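Local coordinates for Alr4995 protein (Nostoc sp., PDB 6LRF) that probably acts as a bifunctional arginine dihydrolase and ornithine cyclodeaminase, its guanidino-modifying-enzyme domain hydrolysing the guanidino group of arginine, at residues G137-L142 with F166-T171; E110-L115 with H145-K150. All coordinates share one frame; numbering follows the deposited sequence.

Interaction 1: G137-L142 with F166-T171; sequences GFRSEL and FYHLDT
R139 lies against H168 and Y167. Its CB passes H168 NE2 at 3.9 Å, and CG comes closer, at 3.5 Å. The chain then bends about the CB–CG bond (chi2 -60°), carrying the guanidinium to Y167. R139 NE passes near Y167 CD2, which sits 3.8 Å above the centre of one guanidinium face, and R139 NH2 lies 3.6 Å from Y167 CE2. The two planes are 46° apart. Against the H168 ring the guanidinium stands almost upright, at 82°, and R139 NH1 lies 3.5 Å from H168 NE2. NH1 forms a salt bridge with E118 OE1, an oxygen also hydrogen-bonded to H168 NE2, and NH2 bonds I21 O. Arginine suits the place because its methylenes can lie beside the imidazole while its flat end reaches two acceptors, a carboxylate and a carbonyl. With a leucine here, E118 would probably lose its cationic mate, and Y167 CD2 and CE2 the guanidinium beside them. Between the backbones, one water accepts from R139 N (2.9 Å) and donates to Y167 O (3.0 Å). Nearby, F138 CB meets Y167 CB at 4.3 Å. A carboxylate shared by guanidinium and imidazole suggests mutually restraining groups, consistent with a guanidine-processing site.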
loop_
_atom_site.group_PDB
_atom_site.type_symbol
_atom_site.label_atom_id
_atom_site.label_comp_id
_atom_site.label_asym_id
_atom_site.label_seq_id
_atom_site.Cartn_x
_atom_site.Cartn_y
_atom_site.Cartn_z
ATOM N N GLY B 137 -27.593 7.250 -26.738
ATOM C CA GLY B 137 -26.891 7.072 -25.484
ATOM C C GLY B 137 -27.754 7.355 -24.268
ATOM O O GLY B 137 -27.540 6.756 -23.223
ATOM N N PHE B 138 -28.717 8.265 -24.394
ATOM C CA PHE B 138 -29.561 8.656 -23.263
ATOM C C PHE B 138 -31.036 8.773 -23.619
ATOM O O PHE B 138 -31.903 8.268 -22.910
ATOM C CB PHE B 138 -29.084 9.993 -22.681
ATOM C CG PHE B 138 -27.729 9.921 -22.043
ATOM C CD1 PHE B 138 -27.566 9.308 -20.807
ATOM C CD2 PHE B 138 -26.614 10.459 -22.674
ATOM C CE1 PHE B 138 -26.318 9.237 -20.214
ATOM C CE2 PHE B 138 -25.366 10.377 -22.083
ATOM C CZ PHE B 138 -25.227 9.768 -20.847
ATOM N N ARG B 139 -31.325 9.456 -24.717
ATOM C CA ARG B 139 -32.708 9.735 -25.071
ATOM C C ARG B 139 -33.135 8.933 -26.297
ATOM O O ARG B 139 -33.982 8.043 -26.199
ATOM C CB ARG B 139 -32.899 11.237 -25.296
ATOM C CG ARG B 139 -32.824 12.056 -23.994
ATOM C CD ARG B 139 -33.904 11.632 -22.979
ATOM N NE ARG B 139 -33.894 12.496 -21.798
ATOM C CZ ARG B 139 -34.471 13.697 -21.727
ATOM N NH1 ARG B 139 -35.128 14.199 -22.771
ATOM N NH2 ARG B 139 -34.390 14.403 -20.607
ATOM N N SER B 140 -32.536 9.224 -27.446
ATOM C CA SER B 140 -32.853 8.476 -28.651
ATOM C C SER B 140 -32.142 7.130 -28.699
ATOM O O SER B 140 -30.964 7.036 -28.400
ATOM C CB SER B 140 -32.488 9.292 -29.889
ATOM O OG SER B 140 -33.086 10.576 -29.814
ATOM N N GLU B 141 -32.875 6.109 -29.116
ATOM C CA GLU B 141 -32.360 4.760 -29.301
ATOM C C GLU B 141 -31.609 4.600 -30.605
ATOM O O GLU B 141 -31.979 5.175 -31.639
ATOM C CB GLU B 141 -33.506 3.752 -29.271
ATOM C CG GLU B 141 -34.096 3.530 -27.903
ATOM C CD GLU B 141 -33.303 2.530 -27.067
ATOM O OE1 GLU B 141 -32.502 1.754 -27.641
ATOM O OE2 GLU B 141 -33.496 2.523 -25.831
ATOM N N LEU B 142 -30.563 3.794 -30.548
ATOM C CA LEU B 142 -29.745 3.470 -31.704
ATOM C C LEU B 142 -30.600 2.922 -32.841
ATOM O O LEU B 142 -30.390 3.250 -34.021
ATOM C CB LEU B 142 -28.664 2.458 -31.297
ATOM C CG LEU B 142 -27.759 1.952 -32.418
ATOM C CD1 LEU B 142 -27.062 3.126 -33.102
ATOM C CD2 LEU B 142 -26.736 0.953 -31.834
ATOM N N PHE B 166 -24.573 16.309 -21.171
ATOM C CA PHE B 166 -24.847 16.594 -22.568
ATOM C C PHE B 166 -25.632 15.426 -23.136
ATOM O O PHE B 166 -25.123 14.622 -23.937
ATOM C CB PHE B 166 -23.540 16.863 -23.307
ATOM C CG PHE B 166 -22.674 17.878 -22.603
ATOM C CD1 PHE B 166 -22.990 19.231 -22.657
ATOM C CD2 PHE B 166 -21.574 17.477 -21.848
ATOM C CE1 PHE B 166 -22.208 20.173 -21.987
ATOM C CE2 PHE B 166 -20.785 18.409 -21.182
ATOM C CZ PHE B 166 -21.102 19.759 -21.251
ATOM N N TYR B 167 -26.883 15.363 -22.672
ATOM C CA TYR B 167 -27.802 14.250 -22.875
ATOM C C TYR B 167 -28.511 14.301 -24.237
ATOM O O TYR B 167 -29.044 13.288 -24.700
ATOM C CB TYR B 167 -28.837 14.224 -21.731
ATOM C CG TYR B 167 -29.739 15.454 -21.676
ATOM C CD1 TYR B 167 -29.288 16.656 -21.142
ATOM C CD2 TYR B 167 -31.037 15.407 -22.176
ATOM C CE1 TYR B 167 -30.110 17.777 -21.101
ATOM C CE2 TYR B 167 -31.870 16.525 -22.140
ATOM C CZ TYR B 167 -31.403 17.708 -21.600
ATOM O OH TYR B 167 -32.227 18.826 -21.564
ATOM N N HIS B 168 -28.527 15.481 -24.861
ATOM C CA HIS B 168 -28.969 15.625 -26.251
ATOM C C HIS B 168 -27.783 16.007 -27.121
ATOM O O HIS B 168 -26.870 16.698 -26.675
ATOM C CB HIS B 168 -30.067 16.692 -26.394
ATOM C CG HIS B 168 -31.441 16.211 -26.050
ATOM N ND1 HIS B 168 -32.446 17.067 -25.642
ATOM C CD2 HIS B 168 -31.990 14.973 -26.078
ATOM C CE1 HIS B 168 -33.548 16.374 -25.414
ATOM N NE2 HIS B 168 -33.301 15.101 -25.672
ATOM N N LEU B 169 -27.815 15.571 -28.369
ATOM C CA LEU B 169 -26.754 15.872 -29.314
ATOM C C LEU B 169 -26.530 17.369 -29.491
ATOM O O LEU B 169 -25.387 17.813 -29.622
ATOM C CB LEU B 169 -27.073 15.246 -30.663
ATOM C CG LEU B 169 -25.962 15.395 -31.701
ATOM C CD1 LEU B 169 -24.634 14.759 -31.177
ATOM C CD2 LEU B 169 -26.387 14.797 -33.040
ATOM N N ASP B 170 -27.615 18.149 -29.488
ATOM C CA ASP B 170 -27.514 19.584 -29.767
ATOM C C ASP B 170 -26.969 20.400 -28.593
ATOM O O ASP B 170 -26.811 21.616 -28.704
ATOM C CB ASP B 170 -28.880 20.148 -30.220
ATOM C CG ASP B 170 -29.908 20.271 -29.089
ATOM O OD1 ASP B 170 -29.694 19.741 -27.974
ATOM O OD2 ASP B 170 -30.972 20.903 -29.335
ATOM N N THR B 171 -26.684 19.738 -27.474
ATOM C CA THR B 171 -26.035 20.415 -26.343
ATOM C C THR B 171 -24.503 20.363 -26.425
ATOM O O THR B 171 -23.822 21.017 -25.640
ATOM C CB THR B 171 -26.450 19.811 -24.988
ATOM O OG1 THR B 171 -26.016 18.449 -24.921
ATOM C CG2 THR B 171 -27.950 19.865 -24.816
HETATM O O HOH W 1 -29.551 10.918 -26.459
#

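Interaction 2: E110-L115 with H145-K150; sequences ELPKDL and HPYLAK
Y147 reaches from the helix into the loop 110-115 and makes all the close contacts there. The apolar ones come from three residues. CD2 of L111 rests 3.6 Å from Y147 CB. CD2 of L115 approaches the ring obliquely, 3.5 Å from Y147 CE2; with CG anti to the backbone N (chi1 -165°), the leucine extends its branch toward the aromatic. P112 meets the tyrosine from the opposite direction and lays CD over one ring face, 4.2 Å from Y147 CZ. The compact, stiff proline suits a flat face, whereas the branched leucines fit round the ring's base and flank. One contact has a polar member: P112 CG lies 3.8 Å from Y147 OH, a van der Waals approach. Backbone bonds shape each partner separately. A type I turn from P112 to L115, closed by L115 N to P112 O (3.1 Å), brings proline and leucine to the same tyrosine, and the helix is held by its own i to i+4 bonds. Within the turn, D114 O accepts a hydrogen bond from Q326 NE2 of the second subunit. Helix 145-152 joins the adjacent parallel strands 132-136 and 155-160 as a beta-alpha-beta crossover, and this contact packs the loop 110-115 against a flank of that helix.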
loop_
_atom_site.group_PDB
_atom_site.type_symbol
_atom_site.label_atom_id
_atom_site.label_comp_id
_atom_site.label_asym_id
_atom_site.label_seq_id
_atom_site.Cartn_x
_atom_site.Cartn_y
_atom_site.Cartn_z
ATOM N N GLU B 110 -44.028 8.463 -37.804
ATOM C CA GLU B 110 -44.012 8.194 -36.379
ATOM C C GLU B 110 -43.321 6.877 -36.119
ATOM O O GLU B 110 -43.565 5.900 -36.829
ATOM C CB GLU B 110 -45.425 8.166 -35.825
ATOM C CG GLU B 110 -46.121 9.496 -35.884
ATOM C CD GLU B 110 -47.532 9.391 -35.371
ATOM O OE1 GLU B 110 -48.233 8.440 -35.778
ATOM O OE2 GLU B 110 -47.931 10.236 -34.549
ATOM N N LEU B 111 -42.454 6.864 -35.110
ATOM C CA LEU B 111 -41.717 5.661 -34.730
ATOM C C LEU B 111 -42.624 4.746 -33.917
ATOM O O LEU B 111 -43.607 5.222 -33.338
ATOM C CB LEU B 111 -40.470 6.045 -33.931
ATOM C CG LEU B 111 -39.498 6.742 -34.880
ATOM C CD1 LEU B 111 -38.784 7.865 -34.208
ATOM C CD2 LEU B 111 -38.530 5.724 -35.424
ATOM N N PRO B 112 -42.310 3.440 -33.881
ATOM C CA PRO B 112 -42.901 2.528 -32.880
ATOM C C PRO B 112 -42.966 3.192 -31.497
ATOM O O PRO B 112 -42.073 3.984 -31.170
ATOM C CB PRO B 112 -41.933 1.348 -32.876
ATOM C CG PRO B 112 -41.388 1.313 -34.281
ATOM C CD PRO B 112 -41.340 2.755 -34.761
ATOM N N LYS B 113 -43.996 2.919 -30.700
ATOM C CA LYS B 113 -44.178 3.702 -29.478
ATOM C C LYS B 113 -43.126 3.381 -28.405
ATOM O O LYS B 113 -42.901 4.184 -27.493
ATOM C CB LYS B 113 -45.598 3.527 -28.918
ATOM C CG LYS B 113 -46.649 4.303 -29.732
ATOM C CD LYS B 113 -47.885 4.711 -28.929
ATOM C CE LYS B 113 -47.966 6.241 -28.782
ATOM N NZ LYS B 113 -48.520 6.958 -29.967
ATOM N N ASP B 114 -42.456 2.241 -28.528
ATOM C CA ASP B 114 -41.406 1.875 -27.578
ATOM C C ASP B 114 -40.011 2.148 -28.147
ATOM O O ASP B 114 -39.022 1.551 -27.720
ATOM C CB ASP B 114 -41.526 0.402 -27.194
ATOM C CG ASP B 114 -41.171 -0.516 -28.343
ATOM O OD1 ASP B 114 -41.489 -0.156 -29.501
ATOM O OD2 ASP B 114 -40.577 -1.588 -28.094
ATOM N N LEU B 115 -39.932 3.049 -29.120
ATOM C CA LEU B 115 -38.663 3.362 -29.759
ATOM C C LEU B 115 -38.413 4.862 -29.699
ATOM O O LEU B 115 -38.722 5.587 -30.643
ATOM C CB LEU B 115 -38.663 2.872 -31.199
ATOM C CG LEU B 115 -37.321 2.795 -31.908
ATOM C CD1 LEU B 115 -36.377 1.981 -31.050
ATOM C CD2 LEU B 115 -37.516 2.125 -33.269
ATOM N N HIS B 145 -32.268 5.064 -35.787
ATOM C CA HIS B 145 -31.485 5.701 -36.827
ATOM C C HIS B 145 -31.787 5.158 -38.232
ATOM O O HIS B 145 -31.844 5.950 -39.182
ATOM C CB HIS B 145 -29.987 5.601 -36.497
ATOM C CG HIS B 145 -29.604 6.367 -35.266
ATOM N ND1 HIS B 145 -28.298 6.536 -34.858
ATOM C CD2 HIS B 145 -30.366 7.030 -34.364
ATOM C CE1 HIS B 145 -28.275 7.253 -33.748
ATOM N NE2 HIS B 145 -29.516 7.574 -33.432
ATOM N N PRO B 146 -31.990 3.836 -38.384
ATOM C CA PRO B 146 -32.378 3.380 -39.732
ATOM C C PRO B 146 -33.729 3.925 -40.233
ATOM O O PRO B 146 -33.930 4.018 -41.440
ATOM C CB PRO B 146 -32.461 1.857 -39.582
ATOM C CG PRO B 146 -31.506 1.550 -38.428
ATOM C CD PRO B 146 -31.714 2.699 -37.479
ATOM N N TYR B 147 -34.639 4.250 -39.322
ATOM C CA TYR B 147 -35.922 4.832 -39.690
ATOM C C TYR B 147 -35.706 6.228 -40.237
ATOM O O TYR B 147 -36.329 6.627 -41.228
ATOM C CB TYR B 147 -36.861 4.876 -38.484
ATOM C CG TYR B 147 -37.426 3.532 -38.073
ATOM C CD1 TYR B 147 -38.623 3.070 -38.601
ATOM C CD2 TYR B 147 -36.772 2.736 -37.136
ATOM C CE1 TYR B 147 -39.150 1.834 -38.216
ATOM C CE2 TYR B 147 -37.288 1.505 -36.746
ATOM C CZ TYR B 147 -38.478 1.064 -37.288
ATOM O OH TYR B 147 -38.999 -0.148 -36.904
ATOM N N LEU B 148 -34.812 6.968 -39.588
ATOM C CA LEU B 148 -34.517 8.320 -40.009
ATOM C C LEU B 148 -33.991 8.304 -41.434
ATOM O O LEU B 148 -34.354 9.143 -42.270
ATOM C CB LEU B 148 -33.491 8.967 -39.091
ATOM C CG LEU B 148 -33.794 8.949 -37.608
ATOM C CD1 LEU B 148 -32.692 9.699 -36.880
ATOM C CD2 LEU B 148 -35.139 9.588 -37.360
ATOM N N ALA B 149 -33.126 7.335 -41.699
ATOM C CA ALA B 149 -32.444 7.261 -42.974
ATOM C C ALA B 149 -33.439 6.929 -44.088
ATOM O O ALA B 149 -33.422 7.539 -45.150
ATOM C CB ALA B 149 -31.350 6.231 -42.910
ATOM N N LYS B 150 -34.290 5.944 -43.824
ATOM C CA LYS B 150 -35.304 5.464 -44.767
ATOM C C LYS B 150 -36.362 6.532 -45.061
ATOM O O LYS B 150 -36.714 6.767 -46.207
ATOM C CB LYS B 150 -35.966 4.205 -44.201
ATOM C CG LYS B 150 -37.077 3.624 -45.048
ATOM C CD LYS B 150 -37.648 2.345 -44.431
ATOM C CE LYS B 150 -38.282 2.607 -43.067
ATOM N NZ LYS B 150 -39.080 1.431 -42.609
#

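Overall arrangement
Interactions 1 and 2 have centres about 15 Å apart and meet directly where E141 CB packs on L115 CD1 at 3.8 Å. Their segments alternate along the chain: 137-142 leads from strand 132-136 towards the helix of interaction 2, and 110-115 runs on to E118, whose carboxylate serves interaction 1. A backbone bond of E141 with P116 and a side-chain bond between S140 OG and E118 N join the two loops further. Q326 of the second subunit reaches both, packing on E141 and bonding D114. Interaction 1 probably belongs to the surroundings of the dihydrolase active site; the centre of interaction 2 lies about 25 Å from the chain's centre, against about 15 Å for interaction 1.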